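Local atomic coordinates of catalase-3 (Neurospora crassa, PDB entry 4AJ9), a protein that breaks down hydrogen peroxide to water and dioxygen with a heme cofactor, and so probably protects the cell from peroxide. Residues 451-456 against 669-674; 585-590 against 659-664; 579-584 against 617-622; 479-484 against 493-498. One frame throughout, in Å; residues are numbered along the deposited sequence.

Interaction 1 (451-456 against 669-674); sequences SLTPVE and KFLERF
Val455, in the first turn of helix 454-468, meets Leu671 and Phe674 of the tail that follows helix 654-667, so that the helical region near the end of the catalase core touches the C-terminal domain of this long catalase. The helix starts with a capping box: Glu456 N gives a hydrogen bond to Thr453 OG1, and Thr453 N returns one to Glu456 OE1, which OE1 accepts on its anti lone pair, the one turned away from OE2. Outside the pair, Glu456 is also held by Ser520 and by the backbone of Ile521 and Phe522. With the turn fixed in this way, Val455 projects at the tail. Val455 CB already lies 4.1 Å from Leu671 CB. Beyond it, Val455 CG1, anti to the backbone N (chi1 173°), settles 3.9 Å from Leu671 CB and is also close to Leu671 CD2, and it also meets Phe674 CB at 4.1 Å. The second branch, Val455 CG2, comes nearest to the carbonyl oxygen, 3.7 Å from Leu671 O. A short branched residue suits this place, since both methyls can touch the tail without a long side chain between. The ring of Phe674 turns toward Phe459, which it meets edge-to-face, leaving Phe674 CB against Val455 CG1.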
# COMPACT_ATOMS: atom_id res chain seq x y z
N SER C 451 33.00 36.33 -5.62
CA SER C 451 33.61 35.64 -6.75
C SER C 451 32.75 35.72 -8.01
O SER C 451 33.03 35.07 -9.00
CB SER C 451 33.88 34.17 -6.39
OG SER C 451 34.73 34.08 -5.26
N LEU C 452 31.69 36.53 -7.96
CA LEU C 452 30.82 36.72 -9.11
C LEU C 452 31.14 38.06 -9.79
O LEU C 452 31.65 38.98 -9.15
CB LEU C 452 29.35 36.71 -8.68
CG LEU C 452 28.84 35.48 -7.93
CD1 LEU C 452 27.43 35.74 -7.40
CD2 LEU C 452 28.85 34.24 -8.82
N THR C 453 30.82 38.16 -11.08
CA THR C 453 30.96 39.42 -11.80
C THR C 453 29.99 40.46 -11.24
O THR C 453 29.03 40.12 -10.53
CB THR C 453 30.71 39.27 -13.32
OG1 THR C 453 29.31 39.13 -13.57
CG2 THR C 453 31.45 38.07 -13.87
N PRO C 454 30.24 41.75 -11.52
CA PRO C 454 29.40 42.81 -10.96
C PRO C 454 27.90 42.67 -11.30
O PRO C 454 27.08 42.89 -10.42
CB PRO C 454 29.97 44.08 -11.60
CG PRO C 454 31.41 43.75 -11.82
CD PRO C 454 31.42 42.29 -12.22
N VAL C 455 27.56 42.36 -12.54
CA VAL C 455 26.16 42.22 -12.92
C VAL C 455 25.60 40.92 -12.36
O VAL C 455 24.43 40.82 -12.00
CB VAL C 455 25.99 42.25 -14.46
CG1 VAL C 455 24.54 41.93 -14.84
CG2 VAL C 455 26.40 43.61 -15.01
N GLU C 456 26.47 39.91 -12.29
CA GLU C 456 26.12 38.64 -11.68
C GLU C 456 25.77 38.84 -10.21
O GLU C 456 24.79 38.27 -9.71
CB GLU C 456 27.29 37.67 -11.82
CG GLU C 456 26.91 36.22 -11.74
CD GLU C 456 28.01 35.31 -12.23
OE1 GLU C 456 29.19 35.74 -12.24
OE2 GLU C 456 27.70 34.15 -12.59
N LYS C 669 24.55 35.77 -22.94
CA LYS C 669 23.80 36.90 -22.39
C LYS C 669 24.65 38.16 -22.44
O LYS C 669 25.83 38.15 -22.07
CB LYS C 669 23.38 36.64 -20.94
CG LYS C 669 22.37 35.51 -20.76
CD LYS C 669 21.03 35.85 -21.37
CE LYS C 669 19.90 35.18 -20.59
NZ LYS C 669 18.64 35.18 -21.37
N PHE C 670 24.04 39.24 -22.90
CA PHE C 670 24.72 40.52 -22.97
C PHE C 670 24.39 41.37 -21.76
O PHE C 670 23.37 42.05 -21.72
CB PHE C 670 24.40 41.20 -24.30
CG PHE C 670 25.12 40.58 -25.45
CD1 PHE C 670 24.64 39.42 -26.03
CD2 PHE C 670 26.32 41.11 -25.90
CE1 PHE C 670 25.32 38.82 -27.07
CE2 PHE C 670 27.01 40.52 -26.95
CZ PHE C 670 26.50 39.37 -27.53
N LEU C 671 25.28 41.32 -20.78
CA LEU C 671 25.02 41.86 -19.45
C LEU C 671 25.06 43.38 -19.39
O LEU C 671 24.74 43.97 -18.35
CB LEU C 671 26.00 41.27 -18.44
CG LEU C 671 25.98 39.75 -18.29
CD1 LEU C 671 26.99 39.30 -17.22
CD2 LEU C 671 24.58 39.26 -17.95
N GLU C 672 25.45 44.03 -20.48
CA GLU C 672 25.48 45.48 -20.49
C GLU C 672 24.07 46.05 -20.46
O GLU C 672 23.88 47.24 -20.23
CB GLU C 672 26.25 46.03 -21.69
CG GLU C 672 26.17 45.18 -22.93
CD GLU C 672 27.16 44.03 -22.90
OE1 GLU C 672 28.38 44.30 -22.83
OE2 GLU C 672 26.72 42.87 -22.95
N ARG C 673 23.08 45.18 -20.68
CA ARG C 673 21.68 45.61 -20.77
C ARG C 673 20.97 45.63 -19.43
O ARG C 673 19.77 45.89 -19.35
CB ARG C 673 20.92 44.71 -21.74
CG ARG C 673 21.51 44.70 -23.14
CD ARG C 673 20.66 43.90 -24.11
NE ARG C 673 21.43 43.59 -25.30
CZ ARG C 673 21.16 42.60 -26.14
NH1 ARG C 673 20.12 41.80 -25.93
NH2 ARG C 673 21.95 42.40 -27.19
N PHE C 674 21.72 45.35 -18.36
CA PHE C 674 21.14 45.29 -17.03
C PHE C 674 21.73 46.33 -16.09
O PHE C 674 22.93 46.35 -15.84
CB PHE C 674 21.32 43.89 -16.45
CG PHE C 674 20.69 42.83 -17.29
CD1 PHE C 674 21.38 42.27 -18.35
CD2 PHE C 674 19.38 42.44 -17.06
CE1 PHE C 674 20.79 41.31 -19.15
CE2 PHE C 674 18.78 41.48 -17.87
CZ PHE C 674 19.49 40.92 -18.91

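Interaction 2 (585-590 against 659-664); sequences FDAVVV and KGVEEG
Strand 587-590 packs against helix 654-667, and the two backbones come nearest at Ala587 and Val661, whose CA atoms are 7.2 Å apart. The strand residues alternate: Ala587 and Val589 turn their side chains toward the helix, whereas Val588 points away; its side chain touches Ile616 and Leu617 of helix 612-622. On the helix the contact is carried by one residue, Val661, whose two methyls are shared between the two strand positions. Val661 CG1, set anti to the backbone N (chi1 167°), touches Ala587 CB at 3.9 Å. Val661 CG2 goes to Val589 CG1, 3.6 Å away, where the two valines meet at a slant, branch against branch. This second contact is less certain, because Val589 is modelled in two conformers and the distance holds for one of them. The strand is an inner member of a parallel six-stranded sheet, between strands 533-537 and 627-630, with helices on both faces, an alpha/beta arrangement in keeping with the glutaminase-like family of this C-terminal domain. Beta-branched valine suits an extended strand, and the small Ala587 lets the helix lie near its end of the strand. Val661 also reaches Ala628 on strand 627-630, so its side chain spans two neighbouring strands. Val589, for its part, lies against Val534 and Val536 of strand 533-537.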
# COMPACT_ATOMS: atom_id res chain seq x y z
N PHE C 585 13.85 30.74 -27.39
CA PHE C 585 15.02 30.90 -28.23
C PHE C 585 16.19 31.52 -27.49
O PHE C 585 16.02 32.23 -26.51
CB PHE C 585 14.68 31.76 -29.46
CG PHE C 585 13.42 31.33 -30.15
CD1 PHE C 585 13.36 30.10 -30.78
CD2 PHE C 585 12.30 32.13 -30.14
CE1 PHE C 585 12.20 29.69 -31.41
CE2 PHE C 585 11.14 31.73 -30.77
CZ PHE C 585 11.09 30.50 -31.39
N ASP C 586 17.39 31.25 -27.99
CA ASP C 586 18.59 31.82 -27.43
C ASP C 586 19.01 33.06 -28.22
O ASP C 586 19.79 33.88 -27.74
CB ASP C 586 19.70 30.77 -27.40
CG ASP C 586 19.31 29.55 -26.59
OD1 ASP C 586 19.14 29.72 -25.37
OD2 ASP C 586 19.19 28.44 -27.17
N ALA C 587 18.46 33.20 -29.42
CA ALA C 587 18.69 34.38 -30.26
C ALA C 587 17.45 34.67 -31.11
O ALA C 587 16.71 33.75 -31.47
CB ALA C 587 19.93 34.18 -31.14
N VAL C 588 17.21 35.94 -31.42
CA VAL C 588 16.05 36.31 -32.23
C VAL C 588 16.48 37.15 -33.43
O VAL C 588 17.14 38.18 -33.28
CB VAL C 588 15.01 37.09 -31.40
CG1 VAL C 588 13.85 37.53 -32.28
CG2 VAL C 588 14.51 36.22 -30.26
N VAL C 589 16.13 36.70 -34.63
CA VAL C 589 16.54 37.41 -35.84
C VAL C 589 15.36 37.73 -36.74
O VAL C 589 14.59 36.84 -37.12
CB VAL C 589 17.61 36.63 -36.63
CG1 VAL C 589 18.91 36.57 -35.84
CG2 VAL C 589 17.12 35.22 -36.94
N VAL C 590 15.21 39.00 -37.09
CA VAL C 590 14.15 39.42 -37.99
C VAL C 590 14.64 39.25 -39.42
O VAL C 590 15.67 39.80 -39.80
CB VAL C 590 13.71 40.86 -37.71
CG1 VAL C 590 12.40 41.16 -38.43
CG2 VAL C 590 13.55 41.06 -36.22
N LYS C 659 27.11 35.55 -38.95
CA LYS C 659 28.38 35.70 -38.22
C LYS C 659 28.19 36.29 -36.83
O LYS C 659 28.70 35.75 -35.85
CB LYS C 659 29.33 36.61 -39.00
CG LYS C 659 30.23 35.89 -40.00
CD LYS C 659 31.40 35.21 -39.30
CE LYS C 659 32.25 36.21 -38.52
NZ LYS C 659 32.88 37.23 -39.41
N GLY C 660 27.49 37.41 -36.75
CA GLY C 660 27.35 38.10 -35.48
C GLY C 660 26.50 37.35 -34.48
O GLY C 660 26.81 37.32 -33.29
N VAL C 661 25.43 36.74 -34.97
CA VAL C 661 24.56 35.95 -34.11
C VAL C 661 25.32 34.75 -33.55
O VAL C 661 25.25 34.45 -32.36
CB VAL C 661 23.29 35.50 -34.86
CG1 VAL C 661 22.55 34.42 -34.06
CG2 VAL C 661 22.39 36.70 -35.14
N GLU C 662 26.07 34.07 -34.41
CA GLU C 662 26.83 32.93 -33.94
C GLU C 662 27.89 33.35 -32.92
O GLU C 662 28.14 32.62 -31.95
CB GLU C 662 27.43 32.14 -35.10
CG GLU C 662 26.37 31.46 -35.96
CD GLU C 662 26.96 30.76 -37.18
OE1 GLU C 662 28.15 30.98 -37.47
OE2 GLU C 662 26.22 30.00 -37.84
N GLU C 663 28.48 34.52 -33.11
CA GLU C 663 29.42 35.06 -32.13
C GLU C 663 28.72 35.42 -30.82
O GLU C 663 29.20 35.09 -29.74
CB GLU C 663 30.16 36.28 -32.70
CG GLU C 663 31.32 35.90 -33.60
CD GLU C 663 31.86 37.06 -34.40
OE1 GLU C 663 31.66 38.22 -33.98
OE2 GLU C 663 32.47 36.81 -35.46
N GLY C 664 27.58 36.09 -30.93
CA GLY C 664 26.83 36.50 -29.76
C GLY C 664 26.33 35.33 -28.94
O GLY C 664 26.24 35.43 -27.72

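Interaction 3 (579-584 against 617-622); sequences AADATA and LTDGYR
Ala582 presses its methyl against the flank of helix 612-622, where Asp619 and Gly620 receive it. Ala582 CB lies 3.5 Å from Asp619 CB and 3.8 Å from Gly620 N. The backbones are close as well: the CA atoms of Ala582 and Gly620 are 5.5 Å apart, an approach that suits two residues with so little side chain. Glycine leaves the helix surface low at this point, and alanine is small enough to lie on it, with Ile616 one turn back along the helix also touching the methyl.

The segment 579-584 is the loop leading from strand 575-576 into strand 587-590 of the parallel sheet, and helix 612-622 covers a face of that sheet. The loop is shaped by an Asx turn: Asp581 OD2 accepts from Thr583 N and, at 2.6 Å, from Thr583 OG1, the two donors arriving from opposite faces of the carboxylate plane, so OD2 is held from both faces. This leaves OD1 to face the helix. Asp581 OD1 stands 4.4 Å from Asp619 OD2, and two waters lie between the like charges. Water 1 hydrogen-bonds to Asp581 OD1 at 2.8 Å and to Asp619 OD2 at 2.7 Å. Water 2 accepts from Ala582 N at 2.8 Å and hydrogen-bonds to Asp619 OD2, while its bond to Asp581 OD1 is weak. The waters probably ease the repulsion, as may Lys250, a weak and long ion partner of Asp581. Asp619 CG is anti to its own carbonyl carbon (chi1 -72°), which carries the carboxylate to the water side, while Asp619 OD1 takes a hydrogen bond from Gln615 NE2.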
# COMPACT_ATOMS: atom_id res chain seq x y z
N ALA C 579 1.79 30.97 -31.55
CA ALA C 579 2.41 29.92 -30.74
C ALA C 579 3.81 30.28 -30.25
O ALA C 579 4.39 29.54 -29.44
CB ALA C 579 2.45 28.62 -31.53
N ALA C 580 4.36 31.39 -30.72
CA ALA C 580 5.76 31.72 -30.45
C ALA C 580 5.97 32.64 -29.25
O ALA C 580 5.12 33.48 -28.92
CB ALA C 580 6.42 32.32 -31.68
N ASP C 581 7.13 32.49 -28.62
CA ASP C 581 7.53 33.37 -27.54
C ASP C 581 9.05 33.47 -27.50
O ASP C 581 9.74 32.52 -27.87
CB ASP C 581 6.98 32.88 -26.20
CG ASP C 581 7.16 33.89 -25.09
OD1 ASP C 581 6.30 34.79 -24.96
OD2 ASP C 581 8.17 33.79 -24.36
N ALA C 582 9.58 34.60 -27.07
CA ALA C 582 11.03 34.78 -27.05
C ALA C 582 11.72 33.79 -26.12
O ALA C 582 12.89 33.45 -26.33
CB ALA C 582 11.38 36.20 -26.65
N THR C 583 11.01 33.34 -25.08
CA THR C 583 11.58 32.43 -24.08
C THR C 583 12.07 31.12 -24.70
O THR C 583 12.87 30.40 -24.09
CB THR C 583 10.58 32.08 -22.95
OG1 THR C 583 9.36 31.59 -23.52
CG2 THR C 583 10.29 33.29 -22.07
N ALA C 584 11.58 30.81 -25.90
CA ALA C 584 11.91 29.54 -26.56
C ALA C 584 13.27 29.55 -27.25
O ALA C 584 13.78 28.51 -27.65
CB ALA C 584 10.84 29.17 -27.56
N LEU C 617 10.64 40.47 -30.04
CA LEU C 617 11.92 41.15 -30.25
C LEU C 617 12.30 41.94 -29.00
O LEU C 617 13.47 41.99 -28.63
CB LEU C 617 11.85 42.08 -31.46
CG LEU C 617 13.19 42.64 -31.94
CD1 LEU C 617 14.15 41.50 -32.24
CD2 LEU C 617 13.00 43.52 -33.18
N THR C 618 11.29 42.55 -28.37
CA THR C 618 11.50 43.31 -27.15
C THR C 618 11.98 42.40 -26.01
O THR C 618 12.96 42.73 -25.32
CB THR C 618 10.20 44.05 -26.72
OG1 THR C 618 9.85 45.02 -27.73
CG2 THR C 618 10.39 44.76 -25.40
N ASP C 619 11.31 41.27 -25.81
CA ASP C 619 11.70 40.32 -24.77
C ASP C 619 13.13 39.86 -25.02
O ASP C 619 13.96 39.89 -24.13
CB ASP C 619 10.79 39.08 -24.75
CG ASP C 619 9.38 39.36 -24.21
OD1 ASP C 619 9.20 40.34 -23.45
OD2 ASP C 619 8.46 38.59 -24.54
N GLY C 620 13.40 39.41 -26.24
CA GLY C 620 14.71 38.90 -26.60
C GLY C 620 15.77 39.92 -26.25
O GLY C 620 16.78 39.60 -25.62
N TYR C 621 15.52 41.17 -26.63
CA TYR C 621 16.47 42.23 -26.31
C TYR C 621 16.61 42.46 -24.80
O TYR C 621 17.73 42.49 -24.29
CB TYR C 621 16.12 43.54 -27.00
CG TYR C 621 17.04 44.67 -26.58
CD1 TYR C 621 18.27 44.88 -27.21
CD2 TYR C 621 16.68 45.52 -25.54
CE1 TYR C 621 19.11 45.92 -26.81
CE2 TYR C 621 17.51 46.55 -25.14
CZ TYR C 621 18.72 46.75 -25.78
OH TYR C 621 19.52 47.78 -25.35
N ARG C 622 15.49 42.61 -24.10
CA ARG C 622 15.55 42.92 -22.68
C ARG C 622 16.14 41.79 -21.82
O ARG C 622 16.68 42.04 -20.75
CB ARG C 622 14.17 43.28 -22.14
CG ARG C 622 14.09 44.71 -21.67
CD ARG C 622 13.54 45.63 -22.73
NE ARG C 622 12.09 45.72 -22.61
CZ ARG C 622 11.40 46.86 -22.59
NH1 ARG C 622 12.01 48.03 -22.68
NH2 ARG C 622 10.08 46.81 -22.48
O HOH W 1 6.16 37.34 -23.79
O HOH W 2 8.09 36.89 -26.50

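Interaction 4 (479-484 against 493-498); sequences NVLEQL and KRVAVA
Leu481 and Leu484 of helix 474-487 fit against Val495 and Ala496 of helix 489-499, the two arms of an antiparallel helical hairpin in the catalase-related helical region. The local axes are 163° apart in direction and 9.9 Å from each other at closest approach, and the nearest CA atoms are those of Leu481 and Ala496. Leu481 is the bump and Ala496 the shallow place it fills: both methyls of Leu481 lie over the alanine, with CD1 3.8 Å from Ala496 CB and CD2 3.7 Å from Ala496 N. A residue with only a methyl beyond CA lets the leucine come down to the main chain. One turn further along the first helix, Leu484 sends CD1 between the two methyls of Val495, 3.9 Å from CG1 and 4.0 Å from CG2, the side chains lying at about a right angle. Branched valine thus offers a notch for the leucine tip. Ile464 of helix 454-468 touches both Leu484 and Val495. The two leucines are linked through one atom on the other helix: Val495 CG1, anti to the backbone N (chi1 167°), has Leu481 CD2 and Leu484 CD1 each 3.9 Å away.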
# COMPACT_ATOMS: atom_id res chain seq x y z
N ASN C 479 14.85 40.28 10.20
CA ASN C 479 15.71 39.15 10.54
C ASN C 479 16.57 38.76 9.35
O ASN C 479 17.75 38.45 9.48
CB ASN C 479 14.87 37.97 11.02
CG ASN C 479 14.20 38.24 12.34
OD1 ASN C 479 14.59 39.15 13.06
ND2 ASN C 479 13.18 37.46 12.67
N VAL C 480 15.96 38.76 8.16
CA VAL C 480 16.69 38.49 6.93
C VAL C 480 17.80 39.52 6.70
O VAL C 480 18.93 39.15 6.41
CB VAL C 480 15.73 38.42 5.72
CG1 VAL C 480 16.50 38.37 4.42
CG2 VAL C 480 14.82 37.20 5.85
N LEU C 481 17.48 40.81 6.84
CA LEU C 481 18.50 41.86 6.68
C LEU C 481 19.64 41.69 7.68
O LEU C 481 20.81 41.84 7.33
CB LEU C 481 17.89 43.26 6.85
CG LEU C 481 17.12 43.78 5.64
CD1 LEU C 481 16.56 45.16 5.93
CD2 LEU C 481 18.02 43.81 4.41
N GLU C 482 19.30 41.40 8.92
CA GLU C 482 20.32 41.23 9.95
C GLU C 482 21.29 40.11 9.58
O GLU C 482 22.50 40.22 9.80
CB GLU C 482 19.67 40.95 11.31
CG GLU C 482 20.66 40.58 12.38
CD GLU C 482 20.02 40.47 13.74
OE1 GLU C 482 19.09 39.65 13.90
OE2 GLU C 482 20.46 41.19 14.66
N GLN C 483 20.76 39.04 9.00
CA GLN C 483 21.61 37.94 8.52
C GLN C 483 22.40 38.30 7.27
O GLN C 483 23.58 37.98 7.18
CB GLN C 483 20.77 36.68 8.30
CG GLN C 483 20.17 36.15 9.58
CD GLN C 483 21.22 35.76 10.60
OE1 GLN C 483 22.20 35.10 10.27
NE2 GLN C 483 21.02 36.17 11.85
N LEU C 484 21.76 38.93 6.29
CA LEU C 484 22.50 39.29 5.09
C LEU C 484 23.66 40.20 5.46
O LEU C 484 24.74 40.09 4.89
CB LEU C 484 21.60 40.01 4.08
CG LEU C 484 20.49 39.16 3.47
CD1 LEU C 484 19.62 40.03 2.57
CD2 LEU C 484 21.09 37.98 2.69
N LYS C 493 22.54 46.53 2.51
CA LYS C 493 22.12 47.89 2.11
C LYS C 493 21.29 47.86 0.83
O LYS C 493 20.17 48.40 0.76
CB LYS C 493 23.34 48.82 1.96
CG LYS C 493 23.90 49.31 3.31
CD LYS C 493 25.31 49.88 3.17
CE LYS C 493 25.35 51.16 2.35
NZ LYS C 493 24.71 52.29 3.08
N ARG C 494 21.82 47.18 -0.18
CA ARG C 494 21.15 47.15 -1.48
C ARG C 494 19.81 46.42 -1.42
O ARG C 494 18.83 46.87 -2.02
CB ARG C 494 22.10 46.59 -2.54
CG ARG C 494 23.22 47.58 -2.86
CD ARG C 494 24.46 46.90 -3.42
NE ARG C 494 24.30 46.52 -4.82
CZ ARG C 494 25.26 45.94 -5.54
NH1 ARG C 494 26.44 45.68 -4.99
NH2 ARG C 494 25.04 45.63 -6.80
N VAL C 495 19.75 45.33 -0.67
CA VAL C 495 18.48 44.62 -0.45
C VAL C 495 17.52 45.46 0.38
O VAL C 495 16.34 45.58 0.05
CB VAL C 495 18.70 43.24 0.23
CG1 VAL C 495 17.37 42.67 0.73
CG2 VAL C 495 19.42 42.27 -0.72
N ALA C 496 18.03 46.05 1.46
CA ALA C 496 17.21 46.88 2.33
C ALA C 496 16.45 47.95 1.54
O ALA C 496 15.31 48.26 1.86
CB ALA C 496 18.07 47.54 3.41
N VAL C 497 17.08 48.50 0.51
CA VAL C 497 16.42 49.53 -0.29
C VAL C 497 15.07 49.05 -0.79
O VAL C 497 14.06 49.73 -0.64
CB VAL C 497 17.27 49.96 -1.49
CG1 VAL C 497 16.44 50.83 -2.44
CG2 VAL C 497 18.51 50.71 -1.02
N ALA C 498 15.06 47.86 -1.39
CA ALA C 498 13.84 47.29 -1.95
C ALA C 498 12.73 47.09 -0.92
O ALA C 498 11.55 47.26 -1.22
CB ALA C 498 14.16 45.95 -2.65

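Interaction 4 lies in the helical region that follows the heme-binding part of the chain, interactions 2 and 3 in the C-terminal domain, and interaction 1 joins the two regions. Its segments enclose all the others along the sequence: 479-484 with 493-498 closes first, then the paired segments of interactions 2 and 3 alternate. Those two have centres 12 Å apart and share the parallel sheet, touching where Val588 and Val590 meet Leu617; their helices cover its two faces. Interactions 2 and 4 are 38 Å apart between centres. Arg673 of interaction 1 probably hydrogen-bonds Tyr621 O of interaction 3, tying the tail to helix 612-622. Interactions 3 and 4 each touch the second subunit.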